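Local atomic coordinates of putative DD-carboxypeptidase TP_0574 (Treponema pallidum, PDB entry 1O75), a protein that shows zinc-stimulated carboxypeptidase activity on synthetic depsipeptides, binds penicillin and may lower peptidoglycan cross-linking in this spirochaete. Residues D19-A22 against G23-G26; S180-T183 against E184-G188; T191-T194 against E195-S199; L317-N320 against G321-D324. The protein carries 2 engineered substitutions. All coordinates share one frame; numbering follows the deposited sequence. Where two conformers were deposited one is given.

Contact 1. Residues D19-A22 against G23-G26; sequences DYWA and GELG
The carbonyl oxygen of W21 receives an i to i+4 bond near the end of this short helix: L25 N donates to W21 O over 2.9 Å, and the donor stands nearly on the extension of the C=O bond (167°). The leucine folds back over the same carbonyl, its CG lying 3.6 Å from W21 O, and that CG also makes a looser apolar contact with W21 CE3. One turn of helix 17-25 thus brings the indole together with both E24 and L25. Between side chains the closest approach is that of E24 CB to W21 CE3, at 3.4 Å, where the glutamate stem approaches the benzo part of the indole obliquely. E24 CG, set by chi1 (-59°), passes 3.9 Å from Y20 CE1; the bend at chi2 then turns the carboxylate, which ends nearly perpendicular to the indole plane, 89° apart, while Y20 lays CD1 over one face of that indole. A water accepts from G23 N and is placed to donate to D19 O, each over 2.9 Å, bridging the two. G26, with positive phi, is where the chain leaves the helix, a conformation that favours glycine. E24 OE2 is bound by K190 NZ and by R201 N, and K190 also reaches Y20 O and the Y20 ring. One lysine therefore meets a carboxylate, a carbonyl and an aromatic ring together, which is consistent with E24 being ionised although it is buried.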
loop_
_atom_site.group_PDB
_atom_site.type_symbol
_atom_site.label_atom_id
_atom_site.label_comp_id
_atom_site.label_asym_id
_atom_site.label_seq_id
_atom_site.Cartn_x
_atom_site.Cartn_y
_atom_site.Cartn_z
ATOM N N ASP B 19 24.009 23.499 7.228
ATOM C CA ASP B 19 25.317 23.477 6.557
ATOM C C ASP B 19 25.149 23.099 5.088
ATOM O O ASP B 19 25.865 23.598 4.206
ATOM C CB ASP B 19 26.266 22.402 7.123
ATOM C CG ASP B 19 26.719 22.660 8.552
ATOM O OD1 ASP B 19 26.972 23.830 8.916
ATOM O OD2 ASP B 19 26.853 21.642 9.295
ATOM N N TYR B 20 24.254 22.155 4.824
ATOM C CA TYR B 20 24.057 21.686 3.452
ATOM C C TYR B 20 23.351 22.719 2.566
ATOM O O TYR B 20 23.780 23.002 1.456
ATOM C CB TYR B 20 23.225 20.382 3.447
ATOM C CG TYR B 20 23.050 19.769 2.074
ATOM C CD1 TYR B 20 22.073 20.240 1.184
ATOM C CD2 TYR B 20 23.928 18.791 1.620
ATOM C CE1 TYR B 20 21.994 19.756 -0.112
ATOM C CE2 TYR B 20 23.856 18.306 0.316
ATOM C CZ TYR B 20 22.893 18.794 -0.539
ATOM O OH TYR B 20 22.836 18.325 -1.826
ATOM N N TRP B 21 22.270 23.283 3.076
ATOM C CA TRP B 21 21.477 24.191 2.264
ATOM C C TRP B 21 22.007 25.615 2.148
ATOM O O TRP B 21 21.638 26.331 1.232
ATOM C CB TRP B 21 20.018 24.174 2.761
ATOM C CG TRP B 21 19.276 22.910 2.356
ATOM C CD1 TRP B 21 18.912 21.853 3.174
ATOM C CD2 TRP B 21 18.893 22.530 1.021
ATOM N NE1 TRP B 21 18.346 20.843 2.415
ATOM C CE2 TRP B 21 18.320 21.232 1.098
ATOM C CE3 TRP B 21 18.975 23.162 -0.233
ATOM C CZ2 TRP B 21 17.843 20.560 -0.024
ATOM C CZ3 TRP B 21 18.488 22.479 -1.358
ATOM C CH2 TRP B 21 17.933 21.199 -1.239
ATOM N N ALA B 22 22.875 26.025 3.066
ATOM C CA ALA B 22 23.432 27.386 3.013
ATOM C C ALA B 22 23.966 27.709 1.613
ATOM O O ALA B 22 23.595 28.716 1.006
ATOM C CB ALA B 22 24.552 27.535 4.033
ATOM N N GLY B 23 24.846 26.859 1.109
ATOM C CA GLY B 23 25.408 27.098 -0.208
ATOM C C GLY B 23 24.427 26.940 -1.362
ATOM O O GLY B 23 24.599 27.579 -2.403
ATOM N N GLU B 24 23.416 26.080 -1.194
ATOM C CA GLU B 24 22.435 25.831 -2.250
ATOM C C GLU B 24 21.500 27.006 -2.427
ATOM O O GLU B 24 21.009 27.233 -3.519
ATOM C CB GLU B 24 21.552 24.613 -1.920
ATOM C CG GLU B 24 22.304 23.290 -1.715
ATOM C CD GLU B 24 23.172 22.931 -2.906
ATOM O OE1 GLU B 24 22.758 23.196 -4.060
ATOM O OE2 GLU B 24 24.276 22.383 -2.692
ATOM N N LEU B 25 21.209 27.709 -1.338
ATOM C CA LEU B 25 20.287 28.835 -1.403
ATOM C C LEU B 25 21.017 30.194 -1.374
ATOM O O LEU B 25 20.374 31.245 -1.360
ATOM C CB LEU B 25 19.282 28.750 -0.247
ATOM C CG LEU B 25 18.525 27.401 -0.131
ATOM C CD1 LEU B 25 17.704 27.384 1.137
ATOM C CD2 LEU B 25 17.622 27.214 -1.349
ATOM N N GLY B 26 22.348 30.155 -1.382
ATOM C CA GLY B 26 23.122 31.384 -1.325
ATOM C C GLY B 26 22.852 32.142 -0.034
ATOM O O GLY B 26 22.687 33.355 -0.050
HETATM O O HOH W 1 26.368 24.440 1.489
#

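Contact 2. Residues S180-T183 against E184-G188; sequences SRVT and ENTNG
T183 and T186 hold each other in both directions. T183 N donates to T186 OG1 over 2.8 Å in a nearly straight bond, and T186 N returns a bond of 3.1 Å to T183 O. The second of these closes a type I beta turn from T183 to T186; its donor sits well above the carbonyl plane, 62° out of it, and so misses the lone-pair directions. A third bond stiffens the same turn from within: N185 N donates to T183 OG1 at 3.1 Å, which makes an ST turn. The hydroxyl can accept there because chi1 of T183 (72°) sets OG1 between the backbone nitrogen and the carbonyl carbon, leaning over the start of the following chain. In T186 the hydroxyl instead lies beside its own nitrogen, opposite the carbonyl carbon (chi1 -63°), and from there it faces back to T183 N. The V182 methyl CG1 packs beside T186 OG1 at 3.8 Å, the two side chains crossing at about a right angle, so the valine flanks the hydroxyl that accepts from T183 N. E184 and N185, at the bend itself, are exposed. The turn belongs to the loop between strands 177-178 and 190-194, at the surface of the protein. V182 rests on Y10 and Y12 of strand 8-16, and both V182 and T186 lean on P159 of strand 143-163.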
loop_
_atom_site.group_PDB
_atom_site.type_symbol
_atom_site.label_atom_id
_atom_site.label_comp_id
_atom_site.label_asym_id
_atom_site.label_seq_id
_atom_site.Cartn_x
_atom_site.Cartn_y
_atom_site.Cartn_z
ATOM N N SER B 180 37.715 7.040 -2.437
ATOM C CA SER B 180 38.039 6.968 -3.860
ATOM C C SER B 180 36.823 6.975 -4.781
ATOM O O SER B 180 36.962 7.116 -5.991
ATOM C CB SER B 180 38.866 5.717 -4.152
ATOM O OG SER B 180 38.076 4.547 -3.999
ATOM N N ARG B 181 35.635 6.795 -4.223
ATOM C CA ARG B 181 34.426 6.815 -5.037
ATOM C C ARG B 181 34.048 8.264 -5.384
ATOM O O ARG B 181 33.340 8.518 -6.362
ATOM C CB ARG B 181 33.285 6.130 -4.289
ATOM C CG ARG B 181 33.515 4.637 -4.094
ATOM C CD ARG B 181 32.414 4.010 -3.274
ATOM N NE ARG B 181 32.453 4.462 -1.890
ATOM C CZ ARG B 181 31.543 4.132 -0.981
ATOM N NH1 ARG B 181 30.522 3.353 -1.320
ATOM N NH2 ARG B 181 31.662 4.563 0.269
ATOM N N VAL B 182 34.531 9.209 -4.580
ATOM C CA VAL B 182 34.257 10.626 -4.817
ATOM C C VAL B 182 35.428 11.302 -5.540
ATOM O O VAL B 182 36.556 11.251 -5.063
ATOM C CB VAL B 182 34.019 11.373 -3.495
ATOM C CG1 VAL B 182 33.668 12.832 -3.780
ATOM C CG2 VAL B 182 32.899 10.690 -2.705
ATOM N N THR B 183 35.148 11.929 -6.682
ATOM C CA THR B 183 36.160 12.635 -7.475
ATOM C C THR B 183 35.631 14.021 -7.864
ATOM O O THR B 183 34.513 14.395 -7.496
ATOM C CB THR B 183 36.483 11.890 -8.779
ATOM O OG1 THR B 183 35.377 12.018 -9.681
ATOM C CG2 THR B 183 36.734 10.411 -8.505
ATOM N N GLU B 184 36.417 14.777 -8.630
ATOM C CA GLU B 184 35.992 16.113 -9.045
ATOM C C GLU B 184 34.769 16.065 -9.961
ATOM O O GLU B 184 34.104 17.072 -10.164
ATOM C CB GLU B 184 37.135 16.841 -9.772
ATOM C CG GLU B 184 37.378 16.346 -11.188
ATOM C CD GLU B 184 38.582 16.999 -11.849
ATOM O OE1 GLU B 184 38.686 18.249 -11.806
ATOM O OE2 GLU B 184 39.418 16.256 -12.420
ATOM N N ASN B 185 34.474 14.899 -10.521
ATOM C CA ASN B 185 33.335 14.768 -11.427
ATOM C C ASN B 185 32.071 14.200 -10.781
ATOM O O ASN B 185 31.079 13.975 -11.470
ATOM C CB ASN B 185 33.712 13.873 -12.604
ATOM C CG ASN B 185 34.793 14.479 -13.475
ATOM O OD1 ASN B 185 35.663 13.767 -13.977
ATOM N ND2 ASN B 185 34.738 15.800 -13.670
ATOM N N THR B 186 32.112 13.970 -9.475
ATOM C CA THR B 186 30.977 13.391 -8.756
ATOM C C THR B 186 29.738 14.281 -8.754
ATOM O O THR B 186 29.821 15.469 -8.443
ATOM C CB THR B 186 31.369 13.088 -7.312
ATOM O OG1 THR B 186 32.412 12.104 -7.316
ATOM C CG2 THR B 186 30.157 12.554 -6.507
ATOM N N ASN B 187 28.591 13.702 -9.087
ATOM C CA ASN B 187 27.361 14.476 -9.108
ATOM C C ASN B 187 26.970 14.907 -7.705
ATOM O O ASN B 187 26.783 14.066 -6.822
ATOM C CB ASN B 187 26.223 13.659 -9.722
ATOM C CG ASN B 187 24.937 14.458 -9.848
ATOM O OD1 ASN B 187 24.948 15.603 -10.313
ATOM N ND2 ASN B 187 23.821 13.856 -9.456
ATOM N N GLY B 188 26.849 16.218 -7.488
ATOM C CA GLY B 188 26.445 16.701 -6.177
ATOM C C GLY B 188 27.585 17.142 -5.291
ATOM O O GLY B 188 27.380 17.498 -4.135
#

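Contact 3. Residues T191-T194 against E195-S199; sequences TMLT and EDSFS
Two successive amides converge on one carbonyl: L193 N donates to S197 O over 2.7 Å, and T194 N adds a weak bond of 3.4 Å to the same S197 O. The extra residue shifts the pairing by one between the M192-F198 and T194-S197 pairs. With L193 in a near-helical conformation amid extended neighbours, this is a classic beta bulge. It interrupts a tight hairpin, strand 190-194 turning through E195 and D196 into strand 197-198, whose first strand runs parallel to strand 143-163 in the large mixed sheet. On the buried side M192 lies across F198. Its CG stands over one face of the ring, 4.0 Å from the centroid, in a CH-pi contact, while SD, at 4.6 Å from the same F198 centroid, comes obliquely in a Met-aromatic contact. An extended methionine chain, with CG opposite the backbone nitrogen (chi1 -168°), carries the sulfur past the ring's rim. Helix 167-173 packs on M192, and F174 meets the F198 ring edge to face. The other side is mixed: L193 lies along S197 and S199, and T194 OG1 hydrogen-bonds S197 OG at 2.8 Å and donates to D196 OD1 at 3.0 Å, meeting that oxygen nearly end-on to its C-O bond. At the far end, S199 replaces a backbone acceptor with its side chain: T191 N donates to S199 OG over 2.9 Å, while S199 N bonds T191 O at 2.7 Å.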
loop_
_atom_site.group_PDB
_atom_site.type_symbol
_atom_site.label_atom_id
_atom_site.label_comp_id
_atom_site.label_asym_id
_atom_site.label_seq_id
_atom_site.Cartn_x
_atom_site.Cartn_y
_atom_site.Cartn_z
ATOM N N THR B 191 32.020 21.948 -2.415
ATOM C CA THR B 191 33.385 22.306 -2.036
ATOM C C THR B 191 33.476 23.057 -0.711
ATOM O O THR B 191 32.770 24.034 -0.472
ATOM C CB THR B 191 34.025 23.120 -3.183
ATOM O OG1 THR B 191 34.035 22.299 -4.361
ATOM C CG2 THR B 191 35.472 23.554 -2.837
ATOM N N MET B 192 34.333 22.577 0.182
ATOM C CA MET B 192 34.481 23.248 1.466
ATOM C C MET B 192 35.134 24.588 1.154
ATOM O O MET B 192 36.190 24.618 0.528
ATOM C CB MET B 192 35.351 22.416 2.412
ATOM C CG MET B 192 35.314 22.904 3.839
ATOM S SD MET B 192 36.090 21.734 4.976
ATOM C CE MET B 192 35.588 22.411 6.512
ATOM N N LEU B 193 34.482 25.679 1.557
ATOM C CA LEU B 193 34.967 27.034 1.284
ATOM C C LEU B 193 35.759 27.635 2.436
ATOM O O LEU B 193 36.724 28.368 2.220
ATOM C CB LEU B 193 33.788 27.960 0.961
ATOM C CG LEU B 193 32.957 27.552 -0.261
ATOM C CD1 LEU B 193 31.654 28.342 -0.306
ATOM C CD2 LEU B 193 33.781 27.770 -1.511
ATOM N N THR B 194 35.327 27.352 3.657
ATOM C CA THR B 194 36.014 27.858 4.829
ATOM C C THR B 194 35.944 26.777 5.891
ATOM O O THR B 194 35.418 25.687 5.650
ATOM C CB THR B 194 35.361 29.129 5.386
ATOM O OG1 THR B 194 34.066 28.809 5.899
ATOM C CG2 THR B 194 35.227 30.199 4.296
ATOM N N GLU B 195 36.463 27.085 7.069
ATOM C CA GLU B 195 36.472 26.135 8.166
ATOM C C GLU B 195 35.061 25.697 8.552
ATOM O O GLU B 195 34.878 24.679 9.217
ATOM C CB GLU B 195 37.150 26.774 9.374
ATOM C CG GLU B 195 36.364 27.913 9.966
ATOM C CD GLU B 195 37.132 28.628 11.056
ATOM O OE1 GLU B 195 37.750 27.936 11.893
ATOM O OE2 GLU B 195 37.111 29.879 11.081
ATOM N N ASP B 196 34.057 26.463 8.144
ATOM C CA ASP B 196 32.694 26.101 8.512
ATOM C C ASP B 196 31.644 26.355 7.433
ATOM O O ASP B 196 30.503 26.682 7.755
ATOM C CB ASP B 196 32.304 26.848 9.783
ATOM C CG ASP B 196 32.150 28.337 9.556
ATOM O OD1 ASP B 196 32.515 28.814 8.451
ATOM O OD2 ASP B 196 31.666 29.029 10.478
ATOM N N SER B 197 32.010 26.198 6.163
ATOM C CA SER B 197 31.037 26.436 5.090
ATOM C C SER B 197 31.369 25.677 3.814
ATOM O O SER B 197 32.546 25.485 3.478
ATOM C CB SER B 197 30.941 27.938 4.787
ATOM O OG SER B 197 32.055 28.397 4.033
ATOM N N PHE B 198 30.326 25.230 3.111
ATOM C CA PHE B 198 30.502 24.494 1.866
ATOM C C PHE B 198 29.715 25.161 0.747
ATOM O O PHE B 198 28.681 25.774 0.986
ATOM C CB PHE B 198 30.032 23.039 2.022
ATOM C CG PHE B 198 30.834 22.246 3.027
ATOM C CD1 PHE B 198 30.646 22.433 4.394
ATOM C CD2 PHE B 198 31.784 21.316 2.596
ATOM C CE1 PHE B 198 31.398 21.694 5.330
ATOM C CE2 PHE B 198 32.531 20.586 3.509
ATOM C CZ PHE B 198 32.336 20.775 4.884
ATOM N N SER B 199 30.216 25.015 -0.471
ATOM C CA SER B 199 29.605 25.610 -1.648
ATOM C C SER B 199 28.363 24.875 -2.131
ATOM O O SER B 199 28.043 23.777 -1.647
ATOM C CB SER B 199 30.603 25.582 -2.786
ATOM O OG SER B 199 30.652 24.284 -3.354
#

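Contact 4. Residues L317-N320 against G321-D324; sequences LIAN and GYRD
A type II beta turn runs from A319 to Y322, closed by Y322 N donating to A319 O over 3.2 Å with the donor 42° out of the carbonyl plane. G321 takes the third position with phi 81°, a positive-phi conformation that favours glycine. Beyond the turn the two arms run in opposite directions but are joined by water. One water lies within donating reach of L317 O and R323 O, 3.0 Å from each. Another accepts from A319 N and is placed to donate to Y322 O and, at 2.7 Å, to D324 OD1, though further acceptors nearby compete for its two protons. The result is a beta hairpin joining the neighbouring antiparallel strands 311-319 and 325-331, with direct backbone pairing resumed between L317 and V325. Of the side chains, Y322 folds back beside the turn. Its CD1 comes 3.2 Å from N320 O, which lies at the ring edge near its plane, and the same CD1 is 4.2 Å from A319 CB. H210 stacks on this ring, and Y251 meets it edge to face. With CG beside the backbone nitrogen (chi1 -75°), the D324 carboxylate comes back toward L317 and the water; OD2 forms a salt bridge to R201. N320, buried at the second position of the turn, sends ND2 across to F157 O.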
loop_
_atom_site.group_PDB
_atom_site.type_symbol
_atom_site.label_atom_id
_atom_site.label_comp_id
_atom_site.label_asym_id
_atom_site.label_seq_id
_atom_site.Cartn_x
_atom_site.Cartn_y
_atom_site.Cartn_z
ATOM N N LEU B 317 15.379 15.434 -6.979
ATOM C CA LEU B 317 15.787 14.412 -5.996
ATOM C C LEU B 317 17.308 14.253 -6.063
ATOM O O LEU B 317 17.855 14.008 -7.128
ATOM C CB LEU B 317 15.138 13.062 -6.344
ATOM C CG LEU B 317 13.710 12.758 -5.877
ATOM C CD1 LEU B 317 12.853 13.962 -5.908
ATOM C CD2 LEU B 317 13.147 11.645 -6.741
ATOM N N ILE B 318 17.964 14.348 -4.916
ATOM C CA ILE B 318 19.410 14.270 -4.816
ATOM C C ILE B 318 19.859 13.030 -4.039
ATOM O O ILE B 318 19.523 12.858 -2.864
ATOM C CB ILE B 318 19.929 15.551 -4.145
ATOM C CG1 ILE B 318 19.553 16.760 -5.042
ATOM C CG2 ILE B 318 21.429 15.459 -3.929
ATOM C CD1 ILE B 318 19.681 18.087 -4.335
ATOM N N ALA B 319 20.633 12.181 -4.707
ATOM C CA ALA B 319 21.090 10.923 -4.116
ATOM C C ALA B 319 22.525 10.611 -4.547
ATOM O O ALA B 319 22.879 10.817 -5.693
ATOM C CB ALA B 319 20.155 9.783 -4.561
ATOM N N ASN B 320 23.330 10.102 -3.622
ATOM C CA ASN B 320 24.737 9.779 -3.906
ATOM C C ASN B 320 24.908 8.752 -5.003
ATOM O O ASN B 320 24.308 7.686 -4.958
ATOM C CB ASN B 320 25.436 9.266 -2.632
ATOM C CG ASN B 320 25.632 10.336 -1.611
ATOM O OD1 ASN B 320 25.724 11.584 -2.070
ATOM N ND2 ASN B 320 25.711 10.058 -0.402
ATOM N N GLY B 321 25.717 9.100 -6.003
ATOM C CA GLY B 321 26.007 8.179 -7.086
ATOM C C GLY B 321 24.973 8.077 -8.174
ATOM O O GLY B 321 25.152 7.300 -9.118
ATOM N N TYR B 322 23.889 8.841 -8.048
ATOM C CA TYR B 322 22.832 8.817 -9.039
ATOM C C TYR B 322 22.635 10.168 -9.716
ATOM O O TYR B 322 22.860 11.225 -9.121
ATOM C CB TYR B 322 21.484 8.437 -8.405
ATOM C CG TYR B 322 21.377 6.997 -7.957
ATOM C CD1 TYR B 322 21.876 6.593 -6.723
ATOM C CD2 TYR B 322 20.782 6.039 -8.781
ATOM C CE1 TYR B 322 21.785 5.244 -6.303
ATOM C CE2 TYR B 322 20.683 4.686 -8.376
ATOM C CZ TYR B 322 21.187 4.307 -7.136
ATOM O OH TYR B 322 21.090 2.995 -6.724
ATOM N N ARG B 323 22.194 10.121 -10.963
ATOM C CA ARG B 323 21.915 11.330 -11.715
ATOM C C ARG B 323 20.715 11.978 -11.002
ATOM O O ARG B 323 19.877 11.272 -10.429
ATOM C CB ARG B 323 21.559 10.945 -13.155
ATOM C CG ARG B 323 21.501 12.101 -14.147
ATOM C CD ARG B 323 21.623 11.595 -15.587
ATOM N NE ARG B 323 20.444 10.854 -16.036
ATOM C CZ ARG B 323 20.476 9.632 -16.560
ATOM N NH1 ARG B 323 21.628 8.998 -16.698
ATOM N NH2 ARG B 323 19.355 9.048 -16.959
ATOM N N ASP B 324 20.641 13.308 -10.999
ATOM C CA ASP B 324 19.508 13.989 -10.353
ATOM C C ASP B 324 18.206 13.541 -11.036
ATOM O O ASP B 324 18.181 13.266 -12.230
ATOM C CB ASP B 324 19.626 15.518 -10.465
ATOM C CG ASP B 324 20.673 16.121 -9.516
ATOM O OD1 ASP B 324 21.345 15.377 -8.765
ATOM O OD2 ASP B 324 20.824 17.361 -9.513
HETATM O O HOH W 2 18.769 11.249 -7.660
HETATM O O HOH W 3 21.705 13.100 -7.303
#

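Overall arrangement
The four local contacts follow one another along the chain, and contacts 1, 2 and 4 gather at the seam between the mixed sheet and the sheet containing strand 311-319. Contacts 2 and 4 are tied directly: N187 ND2 of the 180-188 loop lies 2.8 Å from Y322 O and 3.0 Å from D324 OD1, probably bonding both. Contact 1 touches contact 4 through Y20 OH and I318 CG2, 3.8 Å apart. Contact 3 lies on the mixed-sheet side, its centre about 10 Å from that of contact 1, and K190 serves both beside S199. No contact lines a xenon site; bound xenon is about 9 Å from the L317 side chain and about 12 Å from that of W21.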